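Side-chain contacts in gamma-glutamyl-gamma-aminobutyrate hydrolase PuuD (Escherichia coli, PDB 6VTV), which hydrolyses the gamma-glutamyl linkage of gamma-glutamyl-gamma-aminobutyrate, releasing 4-aminobutanoate and L-glutamate in the last step of the pathway from putrescine to 4-aminobutanoate: residues N77-P80 with H81-G84; H133-L136 with C137-P140; E150-V153 with E154-Y157; V165-G169 with L170-L174; E242-I245 with T246-H250. All coordinates share one frame; numbering follows the deposited sequence.

Contact 1 of 5, residues N77-P80 with H81-G84; sequences NVQP and HLYG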
loop_
_atom_site.group_PDB
_atom_site.type_symbol
_atom_site.label_atom_id
_atom_site.label_comp_id
_atom_site.label_asym_id
_atom_site.label_seq_id
_atom_site.Cartn_x
_atom_site.Cartn_y
_atom_site.Cartn_z
ATOM N N ASN B 77 -11.810 8.109 12.891
ATOM C CA ASN B 77 -13.261 8.107 12.787
ATOM C C ASN B 77 -13.690 8.896 11.561
ATOM O O ASN B 77 -12.998 9.819 11.123
ATOM C CB ASN B 77 -13.918 8.702 14.039
ATOM C CG ASN B 77 -13.385 8.094 15.320
ATOM O OD1 ASN B 77 -13.514 6.891 15.542
ATOM N ND2 ASN B 77 -12.808 8.925 16.180
ATOM N N VAL B 78 -14.844 8.517 11.006
ATOM C CA VAL B 78 -15.397 9.231 9.864
ATOM C C VAL B 78 -15.762 10.651 10.276
ATOM O O VAL B 78 -16.245 10.891 11.390
ATOM C CB VAL B 78 -16.618 8.472 9.316
ATOM C CG1 VAL B 78 -17.211 9.189 8.111
ATOM C CG2 VAL B 78 -16.235 7.040 8.961
ATOM N N GLN B 79 -15.517 11.603 9.379
ATOM C CA GLN B 79 -15.887 12.986 9.644
ATOM C C GLN B 79 -17.397 13.090 9.836
ATOM O O GLN B 79 -18.159 12.598 8.991
ATOM C CB GLN B 79 -15.440 13.896 8.500
ATOM C CG GLN B 79 -13.933 14.028 8.359
ATOM C CD GLN B 79 -13.527 14.622 7.026
ATOM O OE1 GLN B 79 -13.064 15.762 6.956
ATOM N NE2 GLN B 79 -13.703 13.855 5.956
ATOM N N PRO B 80 -17.867 13.712 10.920
ATOM C CA PRO B 80 -19.315 13.734 11.187
ATOM C C PRO B 80 -20.134 14.441 10.119
ATOM O O PRO B 80 -21.333 14.163 10.001
ATOM C CB PRO B 80 -19.411 14.459 12.537
ATOM C CG PRO B 80 -18.062 14.269 13.166
ATOM C CD PRO B 80 -17.089 14.296 12.026
ATOM N N HIS B 81 -19.535 15.342 9.335
ATOM C CA HIS B 81 -20.296 16.030 8.298
ATOM C C HIS B 81 -20.658 15.120 7.134
ATOM O O HIS B 81 -21.516 15.491 6.325
ATOM C CB HIS B 81 -19.521 17.250 7.785
ATOM C CG HIS B 81 -18.445 16.918 6.799
ATOM N ND1 HIS B 81 -17.155 16.621 7.178
ATOM C CD2 HIS B 81 -18.465 16.849 5.447
ATOM C CE1 HIS B 81 -16.427 16.376 6.103
ATOM N NE2 HIS B 81 -17.198 16.508 5.040
ATOM N N LEU B 82 -20.035 13.944 7.030
ATOM C CA LEU B 82 -20.378 13.022 5.955
ATOM C C LEU B 82 -21.725 12.349 6.179
ATOM O O LEU B 82 -22.305 11.823 5.222
ATOM C CB LEU B 82 -19.282 11.970 5.789
ATOM C CG LEU B 82 -18.005 12.477 5.114
ATOM C CD1 LEU B 82 -16.942 11.391 5.079
ATOM C CD2 LEU B 82 -18.300 12.989 3.712
ATOM N N TYR B 83 -22.236 12.348 7.411
ATOM C CA TYR B 83 -23.599 11.909 7.685
ATOM C C TYR B 83 -24.433 13.032 8.296
ATOM O O TYR B 83 -25.330 12.786 9.104
ATOM C CB TYR B 83 -23.621 10.660 8.573
ATOM C CG TYR B 83 -22.786 10.719 9.835
ATOM C CD1 TYR B 83 -21.430 10.417 9.812
ATOM C CD2 TYR B 83 -23.363 11.044 11.057
ATOM C CE1 TYR B 83 -20.668 10.455 10.965
ATOM C CE2 TYR B 83 -22.608 11.086 12.215
ATOM C CZ TYR B 83 -21.263 10.791 12.163
ATOM O OH TYR B 83 -20.508 10.831 13.312
ATOM N N GLY B 84 -24.137 14.274 7.915
ATOM C CA GLY B 84 -25.013 15.391 8.213
ATOM C C GLY B 84 -24.912 15.979 9.601
ATOM O O GLY B 84 -25.812 16.720 10.007
HETATM O O HOH W 1 -17.858 9.959 13.417
#
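The phenol ring of Y83 lies over the carbonyl of P80, whose O sits 3.6 Å above the ring plane, over its centre, while a water lies in plane at the ring's edge. That water accepts from Y83 OH at 2.8 Å and donates to V78 O at 2.8 Å, so it ties the phenol back to the start of the turn. The ring reaches this place because Y83 CG stands between its own backbone N and carbonyl carbon (chi1 50°), which folds the side chain back over P80. The imidazole of H81 runs side by side with Q79, amide and ring planes nearly perpendicular at 82°; Q79 OE1 meets the ring at its edge, in plane, 3.5 Å from H81 CE1. The amide's other end, Q79 NE2, is hydrogen-bonded to D97. V78 CG1 touches L82 CD1 at 3.8 Å, the two side chains crossing at about a right angle beside helix 119-127. Two backbone bonds close the bend: L82 N to Q79 O (3.0 Å) and Y83 N to P80 O (3.3 Å). Such successive i to i+3 bonds mark a short 3-10 turn, here in the loop joining strand 68-71 to helix 94-109.

Contact 2 of 5, residues H133-L136 with C137-P140; sequences HRKL and CEQP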
loop_
_atom_site.group_PDB
_atom_site.type_symbol
_atom_site.label_atom_id
_atom_site.label_comp_id
_atom_site.label_asym_id
_atom_site.label_seq_id
_atom_site.Cartn_x
_atom_site.Cartn_y
_atom_site.Cartn_z
ATOM N N HIS B 133 -23.019 6.726 16.092
ATOM C CA HIS B 133 -22.824 7.230 17.445
ATOM C C HIS B 133 -21.387 7.717 17.567
ATOM O O HIS B 133 -20.449 6.950 17.327
ATOM C CB HIS B 133 -23.102 6.139 18.478
ATOM C CG HIS B 133 -24.552 5.814 18.654
ATOM N ND1 HIS B 133 -25.431 6.658 19.297
ATOM C CD2 HIS B 133 -25.272 4.727 18.289
ATOM C CE1 HIS B 133 -26.633 6.109 19.312
ATOM N NE2 HIS B 133 -26.563 4.937 18.707
ATOM N N ARG B 134 -21.203 8.985 17.932
ATOM C CA ARG B 134 -19.850 9.517 18.035
ATOM C C ARG B 134 -19.176 9.162 19.353
ATOM O O ARG B 134 -17.941 9.156 19.419
ATOM C CB ARG B 134 -19.866 11.035 17.842
ATOM C CG ARG B 134 -20.162 11.445 16.409
ATOM C CD ARG B 134 -20.705 12.860 16.312
ATOM N NE ARG B 134 -19.662 13.866 16.484
ATOM C CZ ARG B 134 -19.807 15.149 16.168
ATOM N NH1 ARG B 134 -20.953 15.581 15.659
ATOM N NH2 ARG B 134 -18.807 15.999 16.356
ATOM N N LYS B 135 -19.952 8.859 20.395
ATOM C CA LYS B 135 -19.419 8.496 21.713
ATOM C C LYS B 135 -20.322 7.404 22.287
ATOM O O LYS B 135 -21.325 7.700 22.943
ATOM C CB LYS B 135 -19.344 9.702 22.641
ATOM C CG LYS B 135 -18.396 10.799 22.183
ATOM C CD LYS B 135 -16.944 10.396 22.375
ATOM C CE LYS B 135 -16.524 10.501 23.830
ATOM N NZ LYS B 135 -15.122 10.036 24.028
ATOM N N LEU B 136 -19.961 6.143 22.033
ATOM C CA LEU B 136 -20.709 5.033 22.614
ATOM C C LEU B 136 -20.664 5.066 24.135
ATOM O O LEU B 136 -21.627 4.655 24.794
ATOM C CB LEU B 136 -20.160 3.700 22.103
ATOM C CG LEU B 136 -20.340 3.390 20.615
ATOM C CD1 LEU B 136 -19.574 2.133 20.234
ATOM C CD2 LEU B 136 -21.810 3.250 20.256
ATOM N N CYS B 137 -19.563 5.556 24.709
ATOM C CA CYS B 137 -19.439 5.610 26.160
ATOM C C CYS B 137 -20.421 6.580 26.800
ATOM O O CYS B 137 -20.624 6.510 28.016
ATOM C CB CYS B 137 -18.007 5.988 26.548
ATOM S SG CYS B 137 -17.489 7.620 25.974
ATOM N N GLU B 138 -21.025 7.477 26.028
ATOM C CA GLU B 138 -21.996 8.430 26.551
ATOM C C GLU B 138 -23.428 7.915 26.486
ATOM O O GLU B 138 -24.347 8.617 26.924
ATOM C CB GLU B 138 -21.882 9.759 25.797
ATOM C CG GLU B 138 -20.593 10.509 26.095
ATOM C CD GLU B 138 -20.491 11.824 25.351
ATOM O OE1 GLU B 138 -21.373 12.109 24.511
ATOM O OE2 GLU B 138 -19.524 12.573 25.603
ATOM N N GLN B 139 -23.640 6.714 25.948
ATOM C CA GLN B 139 -24.955 6.092 25.952
ATOM C C GLN B 139 -25.018 5.102 27.105
ATOM O O GLN B 139 -24.324 4.075 27.064
ATOM C CB GLN B 139 -25.222 5.385 24.624
ATOM C CG GLN B 139 -24.674 6.115 23.405
ATOM C CD GLN B 139 -25.211 7.529 23.274
ATOM O OE1 GLN B 139 -26.397 7.777 23.490
ATOM N NE2 GLN B 139 -24.335 8.463 22.919
ATOM N N PRO B 140 -25.820 5.357 28.144
ATOM C CA PRO B 140 -25.781 4.485 29.332
ATOM C C PRO B 140 -26.268 3.069 29.079
ATOM O O PRO B 140 -25.947 2.174 29.870
ATOM C CB PRO B 140 -26.694 5.209 30.335
ATOM C CG PRO B 140 -26.854 6.605 29.799
ATOM C CD PRO B 140 -26.746 6.488 28.314
#
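K135 O is gripped by two donors that come from opposite faces of its carbonyl plane: the backbone E138 N at 3.1 Å and the side-chain Q139 NE2, also at 3.1 Å. The bond from the side-chain amide is the straighter of the two, with an N-H...O angle of 165°, and K135 O lies close to the plane of the Q139 amide. E138 N stands well above the carbonyl plane, in keeping with a tight turn. Q139 brings its amide back to this oxygen by bending at chi2 (-57°), so that the chain curls over the turn it has just left. The same amide passes obliquely by the imidazole of H133, the two planes 36° apart, with Q139 CD 4.1 Å from H133 ND1. A further backbone bond, Q139 N to L136 O at 3.1 Å, continues the turn.

The lysine chain, bent at chi2 and chi3, carries K135 CE to within 3.7 Å of C137 SG. The carboxylate of E138 lies against the base of the same chain, its CD 3.6 Å from K135 CB. The charged ends do not meet, so any attraction between them is probably modest. The side chain of L136 packs on H187, one of the manganese ligands, and its backbone bonds to that of G188. These are the marks of a 3-10 turn, its first carbonyl reinforced by a glutamine amide, following the short strand 132-133 beside the metal site.

Contact 3 of 5, residues E150-V153 with E154-Y157; sequences ELPV and EQQY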
loop_
_atom_site.group_PDB
_atom_site.type_symbol
_atom_site.label_atom_id
_atom_site.label_comp_id
_atom_site.label_asym_id
_atom_site.label_seq_id
_atom_site.Cartn_x
_atom_site.Cartn_y
_atom_site.Cartn_z
ATOM N N GLU B 150 -4.044 0.757 27.612
ATOM C CA GLU B 150 -2.846 0.542 28.420
ATOM C C GLU B 150 -2.520 -0.934 28.610
ATOM O O GLU B 150 -1.423 -1.259 29.085
ATOM C CB GLU B 150 -2.993 1.205 29.787
ATOM C CG GLU B 150 -3.249 2.702 29.725
ATOM C CD GLU B 150 -2.509 3.473 30.798
ATOM O OE1 GLU B 150 -2.616 3.120 31.995
ATOM O OE2 GLU B 150 -1.801 4.430 30.428
ATOM N N LEU B 151 -3.446 -1.828 28.271
ATOM C CA LEU B 151 -3.147 -3.245 28.227
ATOM C C LEU B 151 -2.307 -3.568 26.994
ATOM O O LEU B 151 -2.334 -2.833 26.002
ATOM C CB LEU B 151 -4.440 -4.051 28.208
ATOM C CG LEU B 151 -5.367 -3.949 29.420
ATOM C CD1 LEU B 151 -6.454 -5.013 29.360
ATOM C CD2 LEU B 151 -4.571 -4.058 30.709
ATOM N N PRO B 152 -1.540 -4.656 27.034
ATOM C CA PRO B 152 -0.783 -5.060 25.845
ATOM C C PRO B 152 -1.708 -5.386 24.681
ATOM O O PRO B 152 -2.912 -5.596 24.844
ATOM C CB PRO B 152 0.003 -6.296 26.310
ATOM C CG PRO B 152 -0.608 -6.702 27.611
ATOM C CD PRO B 152 -1.201 -5.470 28.213
ATOM N N VAL B 153 -1.115 -5.418 23.484
ATOM C CA VAL B 153 -1.892 -5.513 22.249
ATOM C C VAL B 153 -2.742 -6.778 22.235
ATOM O O VAL B 153 -3.901 -6.758 21.800
ATOM C CB VAL B 153 -0.951 -5.445 21.031
ATOM C CG1 VAL B 153 -1.658 -5.931 19.778
ATOM C CG2 VAL B 153 -0.431 -4.029 20.841
ATOM N N GLU B 154 -2.188 -7.891 22.720
ATOM C CA GLU B 154 -2.912 -9.158 22.683
ATOM C C GLU B 154 -4.188 -9.101 23.516
ATOM O O GLU B 154 -5.214 -9.671 23.128
ATOM C CB GLU B 154 -2.009 -10.297 23.158
ATOM C CG GLU B 154 -0.569 -10.216 22.660
ATOM C CD GLU B 154 0.327 -9.378 23.554
ATOM O OE1 GLU B 154 0.491 -9.731 24.741
ATOM O OE2 GLU B 154 0.863 -8.361 23.069
ATOM N N GLN B 155 -4.146 -8.418 24.663
ATOM C CA GLN B 155 -5.352 -8.286 25.475
ATOM C C GLN B 155 -6.373 -7.370 24.816
ATOM O O GLN B 155 -7.582 -7.576 24.975
ATOM C CB GLN B 155 -5.002 -7.762 26.868
ATOM C CG GLN B 155 -3.711 -8.316 27.455
ATOM C CD GLN B 155 -3.738 -9.821 27.656
ATOM O OE1 GLN B 155 -4.803 -10.433 27.727
ATOM N NE2 GLN B 155 -2.558 -10.424 27.762
ATOM N N GLN B 156 -5.910 -6.358 24.076
ATOM C CA GLN B 156 -6.833 -5.434 23.426
ATOM C C GLN B 156 -7.684 -6.135 22.376
ATOM O O GLN B 156 -8.840 -5.753 22.158
ATOM C CB GLN B 156 -6.061 -4.276 22.791
ATOM C CG GLN B 156 -5.150 -3.517 23.743
ATOM C CD GLN B 156 -4.437 -2.361 23.063
ATOM O OE1 GLN B 156 -4.816 -1.942 21.969
ATOM N NE2 GLN B 156 -3.399 -1.842 23.710
ATOM N N TYR B 157 -7.138 -7.159 21.721
ATOM C CA TYR B 157 -7.846 -7.892 20.683
ATOM C C TYR B 157 -8.464 -9.187 21.196
ATOM O O TYR B 157 -8.966 -9.983 20.397
ATOM C CB TYR B 157 -6.902 -8.180 19.512
ATOM C CG TYR B 157 -6.673 -6.979 18.618
ATOM C CD1 TYR B 157 -5.741 -6.006 18.955
ATOM C CD2 TYR B 157 -7.398 -6.813 17.445
ATOM C CE1 TYR B 157 -5.533 -4.902 18.144
ATOM C CE2 TYR B 157 -7.197 -5.713 16.629
ATOM C CZ TYR B 157 -6.264 -4.761 16.984
ATOM O OH TYR B 157 -6.061 -3.667 16.173
#
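Q156 reaches back along the chain, extended beyond CG, to place its amide against the carbonyl of L151. Q156 NE2 donates to L151 O at 2.7 Å with a nearly straight N-H...O angle of 169°, and the acceptor lies in the plane of the amide. This side-chain bond holds the incoming loop against the first turn of the helix. L151 and Q155 cross at about a right angle, their CB atoms 4.0 Å apart. The proline ring of P152 crosses Q155 more obliquely, P152 CG meeting Q155 CG at 3.5 Å, while the bent side chain of E154 curls back until its OE1 is 3.8 Å from P152 CB. V153 and Y157, by contrast, lie side by side and point the same way: V153 CG1 is 4.2 Å from Y157 CD1, and V153 O sits in plane at the edge of the phenol ring.

Backbone bonds from Q156 N to P152 O (3.2 Å) and from Y157 N to V153 O (3.3 Å) run through the short helix. V153 also packs on H26 of the second subunit. Y157 stacks on W229 and meets H226 edge-to-face, and its OH is hydrogen-bonded to K34 NZ. With P152 at the N-cap position, this is a single-turn helix, and Y157, the residue that follows it, borders H226 and E228, which with C118 are predicted to form the Cys-His-Glu triad of a class I glutamine amidotransferase-type site.

Contact 4 of 5, residues V165-G169 with L170-L174; sequences VEEGG and LLSAL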
loop_
_atom_site.group_PDB
_atom_site.type_symbol
_atom_site.label_atom_id
_atom_site.label_comp_id
_atom_site.label_asym_id
_atom_site.label_seq_id
_atom_site.Cartn_x
_atom_site.Cartn_y
_atom_site.Cartn_z
ATOM N N VAL B 165 -26.486 -13.404 15.641
ATOM C CA VAL B 165 -26.720 -13.260 14.210
ATOM C C VAL B 165 -28.207 -13.063 13.951
ATOM O O VAL B 165 -29.052 -13.782 14.501
ATOM C CB VAL B 165 -26.184 -14.485 13.454
ATOM C CG1 VAL B 165 -26.584 -14.427 11.986
ATOM C CG2 VAL B 165 -24.674 -14.578 13.596
ATOM N N GLU B 166 -28.534 -12.082 13.113
ATOM C CA GLU B 166 -29.899 -11.914 12.633
ATOM C C GLU B 166 -30.114 -12.833 11.437
ATOM O O GLU B 166 -29.379 -12.755 10.447
ATOM C CB GLU B 166 -30.166 -10.458 12.258
ATOM C CG GLU B 166 -31.611 -10.175 11.879
ATOM C CD GLU B 166 -31.936 -8.694 11.870
ATOM O OE1 GLU B 166 -31.694 -8.025 12.896
ATOM O OE2 GLU B 166 -32.436 -8.199 10.837
ATOM N N GLU B 167 -31.113 -13.706 11.529
ATOM C CA GLU B 167 -31.317 -14.721 10.506
ATOM C C GLU B 167 -31.766 -14.096 9.189
ATOM O O GLU B 167 -32.354 -13.012 9.153
ATOM C CB GLU B 167 -32.348 -15.748 10.974
ATOM C CG GLU B 167 -32.110 -17.148 10.436
ATOM C CD GLU B 167 -33.070 -18.166 11.018
ATOM O OE1 GLU B 167 -33.531 -19.049 10.265
ATOM O OE2 GLU B 167 -33.367 -18.081 12.228
ATOM N N GLY B 168 -31.472 -14.795 8.096
ATOM C CA GLY B 168 -31.895 -14.378 6.776
ATOM C C GLY B 168 -30.887 -13.591 5.969
ATOM O O GLY B 168 -31.228 -13.130 4.875
ATOM N N GLY B 169 -29.661 -13.428 6.461
ATOM C CA GLY B 169 -28.668 -12.649 5.748
ATOM C C GLY B 169 -27.415 -13.420 5.384
ATOM O O GLY B 169 -27.427 -14.653 5.329
ATOM N N LEU B 170 -26.322 -12.692 5.135
ATOM C CA LEU B 170 -25.074 -13.332 4.730
ATOM C C LEU B 170 -24.492 -14.183 5.851
ATOM O O LEU B 170 -24.020 -15.299 5.606
ATOM C CB LEU B 170 -24.060 -12.275 4.291
ATOM C CG LEU B 170 -24.211 -11.691 2.887
ATOM C CD1 LEU B 170 -23.125 -10.658 2.628
ATOM C CD2 LEU B 170 -24.168 -12.792 1.841
ATOM N N LEU B 171 -24.508 -13.670 7.084
ATOM C CA LEU B 171 -23.902 -14.397 8.196
ATOM C C LEU B 171 -24.606 -15.725 8.440
ATOM O O LEU B 171 -23.963 -16.721 8.793
ATOM C CB LEU B 171 -23.923 -13.539 9.460
ATOM C CG LEU B 171 -22.993 -12.326 9.474
ATOM C CD1 LEU B 171 -22.984 -11.680 10.851
ATOM C CD2 LEU B 171 -21.586 -12.724 9.055
ATOM N N SER B 172 -25.927 -15.761 8.257
ATOM C CA SER B 172 -26.661 -17.009 8.438
ATOM C C SER B 172 -26.261 -18.038 7.388
ATOM O O SER B 172 -26.151 -19.232 7.690
ATOM C CB SER B 172 -28.165 -16.747 8.386
ATOM O OG SER B 172 -28.613 -16.146 9.586
ATOM N N ALA B 173 -26.039 -17.595 6.151
ATOM C CA ALA B 173 -25.610 -18.518 5.106
ATOM C C ALA B 173 -24.179 -18.988 5.339
ATOM O O ALA B 173 -23.848 -20.148 5.067
ATOM C CB ALA B 173 -25.745 -17.860 3.733
ATOM N N LEU B 174 -23.319 -18.104 5.849
ATOM C CA LEU B 174 -21.926 -18.466 6.081
ATOM C C LEU B 174 -21.745 -19.277 7.357
ATOM O O LEU B 174 -20.799 -20.066 7.454
ATOM C CB LEU B 174 -21.058 -17.208 6.140
ATOM C CG LEU B 174 -20.879 -16.433 4.834
ATOM C CD1 LEU B 174 -20.370 -15.032 5.124
ATOM C CD2 LEU B 174 -19.935 -17.167 3.896
HETATM O O HOH W 2 -27.429 -13.353 8.625
#
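V165 and L171 supply the apolar part of the contact, crossing obliquely with V165 CG1 3.8 Å from L171 CB. The same methyl is 3.6 Å from S172 OG. With V165 CG1 anti to its backbone N (chi1 173°), that branch touches both the leucine and the serine, and L171 carries on to A202 and A211 of the sheet beneath.

Polar contacts gather round a water and the start of the helix. The water lies 2.7 Å from E166 O, to which it probably donates, accepts from S172 N at 2.9 Å and takes a weak bond from G169 N. S172 OG tucks into the bend of the loop, 3.2 Å from E167 CA. In the backbone, A173 N bonds weakly to G169 O at 3.4 Å, and G169 occupies the N-cap position. G168, with positive phi (96°), makes the bend, a conformation that suits glycine.

Glycine at the N-cap has no side chain to accept from the first helical N-H groups. E201 does so instead, its two carboxylate oxygens taking L170 N and L171 N. The first N-H groups of the helix are therefore satisfied by a carboxylate from strand 198-203 and by a water, and the carboxylate's negative charge would probably be favoured there by the helix dipole.

Contact 5 of 5, residues E242-I245 with T246-H250; sequences EGFI and TACQH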
loop_
_atom_site.group_PDB
_atom_site.type_symbol
_atom_site.label_atom_id
_atom_site.label_comp_id
_atom_site.label_asym_id
_atom_site.label_seq_id
_atom_site.Cartn_x
_atom_site.Cartn_y
_atom_site.Cartn_z
ATOM N N GLU B 242 -12.968 -16.497 4.149
ATOM C CA GLU B 242 -13.199 -17.501 3.115
ATOM C C GLU B 242 -14.428 -17.156 2.284
ATOM O O GLU B 242 -14.414 -17.294 1.054
ATOM C CB GLU B 242 -13.328 -18.889 3.747
ATOM C CG GLU B 242 -11.997 -19.629 3.935
ATOM C CD GLU B 242 -12.147 -20.797 4.893
ATOM O OE1 GLU B 242 -11.134 -21.415 5.297
ATOM O OE2 GLU B 242 -13.306 -21.087 5.250
ATOM N N GLY B 243 -15.487 -16.675 2.941
ATOM C CA GLY B 243 -16.689 -16.304 2.213
ATOM C C GLY B 243 -16.495 -15.084 1.330
ATOM O O GLY B 243 -17.073 -14.996 0.243
ATOM N N PHE B 244 -15.683 -14.127 1.786
ATOM C CA PHE B 244 -15.368 -12.960 0.966
ATOM C C PHE B 244 -14.636 -13.367 -0.310
ATOM O O PHE B 244 -15.003 -12.947 -1.414
ATOM C CB PHE B 244 -14.533 -11.970 1.782
ATOM C CG PHE B 244 -14.033 -10.799 0.990
ATOM C CD1 PHE B 244 -14.883 -10.098 0.152
ATOM C CD2 PHE B 244 -12.712 -10.396 1.086
ATOM C CE1 PHE B 244 -14.426 -9.020 -0.576
ATOM C CE2 PHE B 244 -12.247 -9.318 0.361
ATOM C CZ PHE B 244 -13.106 -8.628 -0.473
ATOM N N ILE B 245 -13.593 -14.189 -0.174
ATOM C CA ILE B 245 -12.813 -14.600 -1.340
ATOM C C ILE B 245 -13.662 -15.443 -2.284
ATOM O O ILE B 245 -13.563 -15.316 -3.511
ATOM C CB ILE B 245 -11.541 -15.344 -0.891
ATOM C CG1 ILE B 245 -10.620 -14.401 -0.116
ATOM C CG2 ILE B 245 -10.808 -15.915 -2.086
ATOM C CD1 ILE B 245 -10.234 -13.156 -0.891
ATOM N N THR B 246 -14.516 -16.310 -1.728
ATOM C CA THR B 246 -15.431 -17.090 -2.556
ATOM C C THR B 246 -16.363 -16.181 -3.349
ATOM O O THR B 246 -16.681 -16.462 -4.511
ATOM C CB THR B 246 -16.243 -18.046 -1.681
ATOM O OG1 THR B 246 -15.361 -18.954 -1.010
ATOM C CG2 THR B 246 -17.236 -18.842 -2.525
ATOM N N ALA B 247 -16.808 -15.084 -2.734
ATOM C CA ALA B 247 -17.654 -14.126 -3.438
ATOM C C ALA B 247 -16.894 -13.449 -4.570
ATOM O O ALA B 247 -17.447 -13.224 -5.653
ATOM C CB ALA B 247 -18.191 -13.086 -2.457
ATOM N N CYS B 248 -15.623 -13.115 -4.337
ATOM C CA CYS B 248 -14.810 -12.526 -5.397
ATOM C C CYS B 248 -14.593 -13.516 -6.534
ATOM O O CYS B 248 -14.618 -13.133 -7.710
ATOM C CB CYS B 248 -13.478 -12.046 -4.827
ATOM S SG CYS B 248 -13.656 -10.886 -3.450
ATOM N N GLN B 249 -14.381 -14.793 -6.204
ATOM C CA GLN B 249 -14.328 -15.821 -7.239
ATOM C C GLN B 249 -15.632 -15.877 -8.020
ATOM O O GLN B 249 -15.625 -15.978 -9.252
ATOM C CB GLN B 249 -14.033 -17.184 -6.616
ATOM C CG GLN B 249 -12.614 -17.353 -6.119
ATOM C CD GLN B 249 -12.414 -18.671 -5.403
ATOM O OE1 GLN B 249 -12.897 -18.866 -4.287
ATOM N NE2 GLN B 249 -11.701 -19.589 -6.046
ATOM N N HIS B 250 -16.764 -15.816 -7.315
ATOM C CA HIS B 250 -18.056 -15.785 -7.990
ATOM C C HIS B 250 -18.200 -14.525 -8.833
ATOM O O HIS B 250 -18.754 -14.568 -9.938
ATOM C CB HIS B 250 -19.181 -15.882 -6.960
ATOM C CG HIS B 250 -20.520 -16.197 -7.551
ATOM N ND1 HIS B 250 -20.747 -17.312 -8.327
ATOM C CD2 HIS B 250 -21.704 -15.545 -7.474
ATOM C CE1 HIS B 250 -22.012 -17.333 -8.706
ATOM N NE2 HIS B 250 -22.616 -16.272 -8.201
#
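Regular i to i+4 bonding runs through residues 242-250, with A247 N to G243 O at 3.0 Å, C248 N to F244 O at 3.0 Å and Q249 N to I245 O at 2.9 Å. T246 adds a side-chain bond: its OG1 donates to E242 O at 2.8 Å, and T246 N reaches the same oxygen at 3.0 Å from the opposite face of the carbonyl plane. The hydroxyl can do so because OG1 is anti to the carbonyl carbon, beside the backbone N (chi1 -61°), which turns it back down the helix.

One turn apart, F244 and C248 form a sulfur-aromatic contact. C248 SG stands over one face of the phenyl ring, 3.5 Å above its plane, displaced toward the rim; its closest ring atom is F244 CE1, also at 3.5 Å. Q249 extends beyond CG alongside I245, its CG 3.4 Å from I245 O.

F244, I245 and C248 form the buried side of helix 235-254, and all three rest on I14 of strand 13-23. F244 also meets I39, and I245 A42, both on helix 33-42, while F219, just before strand 220-223, touches F244 and A247.

All five contacts are local, and they follow one another along the chain. Contacts 1 and 2 touch: Y83 OH lies 3.2 Å from R134 CG, and P80 CG packs on the guanidinium carbon of R134. Contacts 4 and 5 meet through L174 CD2 and G243 CA, 3.8 Å apart, joining the short helix 170-174 to helix 235-254. Contact 3 touches none of the others. It lies nearest the predicted catalytic residues, the Y157 side chain about 4 Å from those of H226 and E228. The L136 side chain of contact 2 is about 6 Å from the manganese and about 9 Å from the side chain of C118, the predicted nucleophile, whereas that of V78 in contact 1 is about 10 Å from C118.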